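Local coordinates for protein hydroxymethyldihydropterin pyrophosphokinase-dihydropteroate synthase, putative (Plasmodium vivax, PDB 5Z79) that probably makes dihydropteroate for folate synthesis, pyrophosphorylating 6-hydroxymethyl-7,8-dihydropterin in one domain and joining the product to 4-aminobenzoate in the other, at residues L402-V416 with K440-I453. Sequence-based numbering, arbitrary orientation.
Sequences LKLFKEEWHKLECEV and KLQKVRDAKPIISI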
# COMPACT_ATOMS: atom_id res chain seq x y z
N LEU A 402 18.96 -15.33 28.77
CA LEU A 402 19.92 -14.77 27.86
C LEU A 402 21.18 -15.61 27.81
O LEU A 402 21.80 -15.74 26.76
CB LEU A 402 20.25 -13.35 28.26
CG LEU A 402 19.22 -12.27 27.87
CD1 LEU A 402 19.54 -10.92 28.50
CD2 LEU A 402 19.12 -12.10 26.36
N LYS A 403 21.53 -16.18 28.96
CA LYS A 403 22.73 -17.01 29.13
C LYS A 403 22.52 -18.40 28.62
O LYS A 403 23.42 -18.97 28.03
CB LYS A 403 23.09 -17.12 30.60
CG LYS A 403 23.85 -15.91 31.12
CD LYS A 403 24.24 -16.09 32.56
CE LYS A 403 25.40 -15.17 32.88
NZ LYS A 403 25.74 -15.20 34.33
N LEU A 404 21.36 -18.98 28.87
CA LEU A 404 21.02 -20.26 28.25
C LEU A 404 21.09 -20.17 26.73
O LEU A 404 21.70 -21.02 26.09
CB LEU A 404 19.62 -20.72 28.68
CG LEU A 404 19.15 -22.07 28.16
CD1 LEU A 404 20.15 -23.18 28.40
CD2 LEU A 404 17.85 -22.37 28.87
N PHE A 405 20.49 -19.14 26.16
CA PHE A 405 20.45 -19.01 24.72
C PHE A 405 21.83 -18.96 24.13
O PHE A 405 22.06 -19.48 23.05
CB PHE A 405 19.74 -17.75 24.30
CG PHE A 405 19.76 -17.53 22.82
CD1 PHE A 405 18.92 -18.26 21.99
CD2 PHE A 405 20.62 -16.62 22.26
CE1 PHE A 405 18.93 -18.08 20.62
CE2 PHE A 405 20.65 -16.43 20.89
CZ PHE A 405 19.80 -17.15 20.07
N LYS A 406 22.74 -18.27 24.82
CA LYS A 406 24.10 -18.18 24.34
C LYS A 406 24.80 -19.53 24.42
O LYS A 406 25.53 -19.94 23.50
CB LYS A 406 24.85 -17.15 25.16
CG LYS A 406 26.34 -17.09 24.90
CD LYS A 406 26.95 -16.10 25.85
CE LYS A 406 28.29 -15.61 25.36
NZ LYS A 406 29.25 -15.63 26.48
N GLU A 407 24.58 -20.19 25.55
CA GLU A 407 25.06 -21.52 25.77
C GLU A 407 24.52 -22.37 24.62
O GLU A 407 25.27 -23.01 23.92
CB GLU A 407 24.62 -21.99 27.17
CG GLU A 407 24.63 -23.50 27.48
CD GLU A 407 26.03 -24.10 27.62
OE1 GLU A 407 27.01 -23.32 27.50
OE2 GLU A 407 26.13 -25.34 27.85
N GLU A 408 23.22 -22.33 24.37
CA GLU A 408 22.68 -23.16 23.29
C GLU A 408 23.23 -22.82 21.88
O GLU A 408 23.66 -23.72 21.16
CB GLU A 408 21.15 -23.10 23.30
CG GLU A 408 20.50 -23.96 24.37
CD GLU A 408 20.55 -25.45 24.06
OE1 GLU A 408 20.92 -25.82 22.92
OE2 GLU A 408 20.21 -26.28 24.94
N TRP A 409 23.25 -21.55 21.50
CA TRP A 409 23.75 -21.18 20.19
C TRP A 409 25.16 -21.63 19.96
O TRP A 409 25.57 -21.86 18.86
CB TRP A 409 23.72 -19.67 20.00
CG TRP A 409 24.00 -19.31 18.60
CD1 TRP A 409 25.20 -18.95 18.06
CD2 TRP A 409 23.07 -19.30 17.53
NE1 TRP A 409 25.06 -18.70 16.72
CE2 TRP A 409 23.76 -18.92 16.37
CE3 TRP A 409 21.69 -19.59 17.43
CZ2 TRP A 409 23.14 -18.81 15.14
CZ3 TRP A 409 21.08 -19.48 16.22
CH2 TRP A 409 21.80 -19.09 15.09
N HIS A 410 25.94 -21.69 21.02
CA HIS A 410 27.34 -22.06 20.88
C HIS A 410 27.47 -23.58 20.64
O HIS A 410 28.41 -24.02 19.96
CB HIS A 410 28.10 -21.59 22.13
CG HIS A 410 29.53 -22.03 22.18
ND1 HIS A 410 30.55 -21.30 21.59
CD2 HIS A 410 30.12 -23.10 22.78
CE1 HIS A 410 31.70 -21.92 21.81
NE2 HIS A 410 31.46 -23.01 22.52
N LYS A 411 26.53 -24.36 21.18
CA LYS A 411 26.45 -25.79 20.88
C LYS A 411 26.11 -26.06 19.41
O LYS A 411 26.60 -27.01 18.80
CB LYS A 411 25.38 -26.47 21.74
CG LYS A 411 25.77 -26.77 23.17
CD LYS A 411 24.51 -27.22 23.89
CE LYS A 411 24.79 -27.74 25.28
NZ LYS A 411 23.52 -27.70 26.05
N LEU A 412 25.23 -25.24 18.85
CA LEU A 412 24.96 -25.25 17.43
C LEU A 412 26.25 -25.08 16.63
O LEU A 412 26.64 -25.99 15.90
CB LEU A 412 23.95 -24.14 17.12
CG LEU A 412 23.32 -23.99 15.74
CD1 LEU A 412 22.80 -25.30 15.17
CD2 LEU A 412 22.18 -23.00 15.87
N GLU A 413 26.94 -23.96 16.79
CA GLU A 413 28.23 -23.75 16.11
C GLU A 413 29.22 -24.95 16.26
O GLU A 413 29.97 -25.28 15.35
CB GLU A 413 28.90 -22.49 16.63
CG GLU A 413 28.06 -21.22 16.64
CD GLU A 413 28.91 -19.95 16.73
OE1 GLU A 413 30.09 -20.11 17.08
OE2 GLU A 413 28.41 -18.81 16.45
N CYS A 414 29.24 -25.60 17.41
CA CYS A 414 30.18 -26.69 17.63
C CYS A 414 29.75 -27.99 16.95
O CYS A 414 30.59 -28.83 16.65
CB CYS A 414 30.38 -26.92 19.13
SG CYS A 414 31.12 -25.45 19.91
N GLU A 415 28.46 -28.17 16.74
CA GLU A 415 27.98 -29.31 15.94
C GLU A 415 28.30 -29.05 14.47
O GLU A 415 28.84 -29.92 13.79
CB GLU A 415 26.48 -29.52 16.13
CG GLU A 415 26.14 -30.33 17.37
CD GLU A 415 24.84 -29.88 18.04
OE1 GLU A 415 24.06 -29.09 17.43
OE2 GLU A 415 24.59 -30.32 19.20
N VAL A 416 28.01 -27.86 14.01
CA VAL A 416 28.31 -27.49 12.66
C VAL A 416 29.77 -27.61 12.39
O VAL A 416 30.17 -28.08 11.36
CB VAL A 416 27.98 -26.04 12.42
CG1 VAL A 416 28.53 -25.60 11.09
CG2 VAL A 416 26.50 -25.82 12.44
N LYS A 440 30.82 -22.68 6.34
CA LYS A 440 29.82 -23.19 7.21
C LYS A 440 29.69 -22.26 8.40
O LYS A 440 28.60 -21.77 8.65
CB LYS A 440 30.14 -24.61 7.62
CG LYS A 440 29.88 -25.58 6.49
CD LYS A 440 30.44 -26.98 6.75
CE LYS A 440 29.48 -27.82 7.58
NZ LYS A 440 30.07 -29.15 7.94
N LEU A 441 30.81 -21.97 9.08
CA LEU A 441 30.75 -21.18 10.34
C LEU A 441 30.35 -19.75 10.16
O LEU A 441 29.76 -19.17 11.06
CB LEU A 441 32.04 -21.26 11.15
CG LEU A 441 32.03 -22.52 12.02
CD1 LEU A 441 33.40 -22.80 12.60
CD2 LEU A 441 30.97 -22.43 13.12
N GLN A 442 30.64 -19.16 9.01
CA GLN A 442 30.17 -17.82 8.79
C GLN A 442 28.67 -17.82 8.66
O GLN A 442 28.02 -16.97 9.26
CB GLN A 442 30.78 -17.20 7.56
CG GLN A 442 30.59 -15.69 7.51
CD GLN A 442 31.04 -15.12 6.19
OE1 GLN A 442 31.06 -15.83 5.18
NE2 GLN A 442 31.43 -13.84 6.19
N LYS A 443 28.13 -18.77 7.90
CA LYS A 443 26.69 -18.84 7.72
C LYS A 443 25.97 -18.88 9.06
O LYS A 443 25.02 -18.12 9.29
CB LYS A 443 26.30 -20.06 6.87
CG LYS A 443 26.71 -19.95 5.40
CD LYS A 443 25.69 -20.52 4.42
CE LYS A 443 25.88 -22.02 4.22
NZ LYS A 443 27.24 -22.37 3.69
N VAL A 444 26.42 -19.74 9.97
CA VAL A 444 25.78 -19.81 11.28
C VAL A 444 25.72 -18.43 11.93
O VAL A 444 24.69 -18.03 12.45
CB VAL A 444 26.48 -20.76 12.25
CG1 VAL A 444 25.84 -20.64 13.63
CG2 VAL A 444 26.39 -22.19 11.75
N ARG A 445 26.81 -17.69 11.91
CA ARG A 445 26.78 -16.45 12.66
C ARG A 445 25.90 -15.42 12.00
O ARG A 445 25.19 -14.67 12.68
CB ARG A 445 28.19 -15.94 12.96
CG ARG A 445 28.85 -15.11 11.88
CD ARG A 445 30.23 -14.74 12.36
NE ARG A 445 31.13 -15.89 12.39
CZ ARG A 445 32.18 -16.05 11.60
NH1 ARG A 445 32.50 -15.12 10.70
NH2 ARG A 445 32.92 -17.16 11.71
N ASP A 446 25.90 -15.39 10.67
CA ASP A 446 24.94 -14.55 9.95
C ASP A 446 23.48 -14.99 10.26
O ASP A 446 22.57 -14.16 10.24
CB ASP A 446 25.16 -14.55 8.43
CG ASP A 446 26.55 -13.99 8.00
OD1 ASP A 446 27.36 -13.46 8.87
OD2 ASP A 446 26.81 -14.10 6.74
N ALA A 447 23.27 -16.27 10.54
CA ALA A 447 21.92 -16.76 10.87
C ALA A 447 21.43 -16.31 12.23
O ALA A 447 20.26 -16.06 12.40
CB ALA A 447 21.87 -18.27 10.79
N LYS A 448 22.34 -16.21 13.19
CA LYS A 448 22.00 -15.89 14.58
C LYS A 448 21.21 -14.62 14.66
O LYS A 448 21.64 -13.63 14.11
CB LYS A 448 23.28 -15.70 15.39
CG LYS A 448 23.14 -15.54 16.92
CD LYS A 448 24.35 -14.82 17.53
CE LYS A 448 25.66 -15.53 17.17
NZ LYS A 448 26.91 -15.04 17.81
N PRO A 449 20.07 -14.65 15.35
CA PRO A 449 19.26 -13.46 15.53
C PRO A 449 19.92 -12.36 16.38
O PRO A 449 20.63 -12.65 17.33
CB PRO A 449 18.00 -13.99 16.22
CG PRO A 449 18.42 -15.23 16.88
CD PRO A 449 19.41 -15.82 15.94
N ILE A 450 19.70 -11.11 16.01
CA ILE A 450 20.10 -9.97 16.83
C ILE A 450 19.28 -10.03 18.13
O ILE A 450 18.14 -10.48 18.11
CB ILE A 450 19.87 -8.66 16.05
CG1 ILE A 450 20.87 -8.58 14.93
CG2 ILE A 450 19.98 -7.43 16.91
CD1 ILE A 450 20.45 -7.59 13.87
N ILE A 451 19.84 -9.60 19.26
CA ILE A 451 19.11 -9.61 20.53
C ILE A 451 18.93 -8.22 21.08
O ILE A 451 19.90 -7.55 21.37
CB ILE A 451 19.86 -10.39 21.61
CG1 ILE A 451 20.30 -11.75 21.10
CG2 ILE A 451 18.96 -10.52 22.83
CD1 ILE A 451 19.17 -12.70 20.82
N SER A 452 17.70 -7.79 21.26
CA SER A 452 17.43 -6.47 21.85
C SER A 452 16.87 -6.70 23.23
O SER A 452 16.10 -7.63 23.42
CB SER A 452 16.42 -5.69 20.97
OG SER A 452 15.83 -4.58 21.65
N ILE A 453 17.25 -5.87 24.19
CA ILE A 453 16.77 -6.02 25.56
C ILE A 453 16.00 -4.78 25.95
O ILE A 453 16.48 -3.65 25.87
CB ILE A 453 17.90 -6.34 26.55
CG1 ILE A 453 17.48 -6.07 27.99
CG2 ILE A 453 19.14 -5.51 26.23
CD1 ILE A 453 16.91 -7.27 28.68
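Trp409 fits its indole against the end of helix 437-447 and the turn after it. The side chain leaves its helix with CG anti to the backbone N (chi1 -170°), which carries the ring across to Val444, Ala447, Lys448 and Pro449. One face is covered by the aliphatic chain of Lys448. Lys448 CG makes a CH-pi contact, 3.7 Å from the centroid of the five-membered ring of Trp409. Leu412 CD2 lies over the opposite face. The carbonyl O of Val444 meets the edge of the indole, in its plane, and Pro449 CD approaches obliquely.

Further along, Phe405 CZ meets Pro449 CG at 4.0 Å, and its CE2 meets Ile451 CD1. Leu402 and Ile451 lie alongside, pointing opposite ways, with Leu402 CD2 and Ile451 CG2 3.9 Å apart. This is the usual layering of a TIM barrel, the fold of the pterin-binding domain. Helix 394-418 packs outside strand 450-454, which pairs in parallel with strands 374-378 and 472-475. The axes of helix 402-416 and strand 450-453 run almost antiparallel, at 173°.

Helix 440-447 also runs nearly antiparallel to helix 402-416. Val416 and Val444 meet tip to tip, CG2 to CG2, at 3.7 Å. Leu441 CD2 touches Glu413 CB. Glu413 accepts a weak hydrogen bond from Trp409 NE1 at OE2 (3.4 Å). Lys448 NZ lies 4.3 Å from the same Glu413 OE2, too far for a salt bridge.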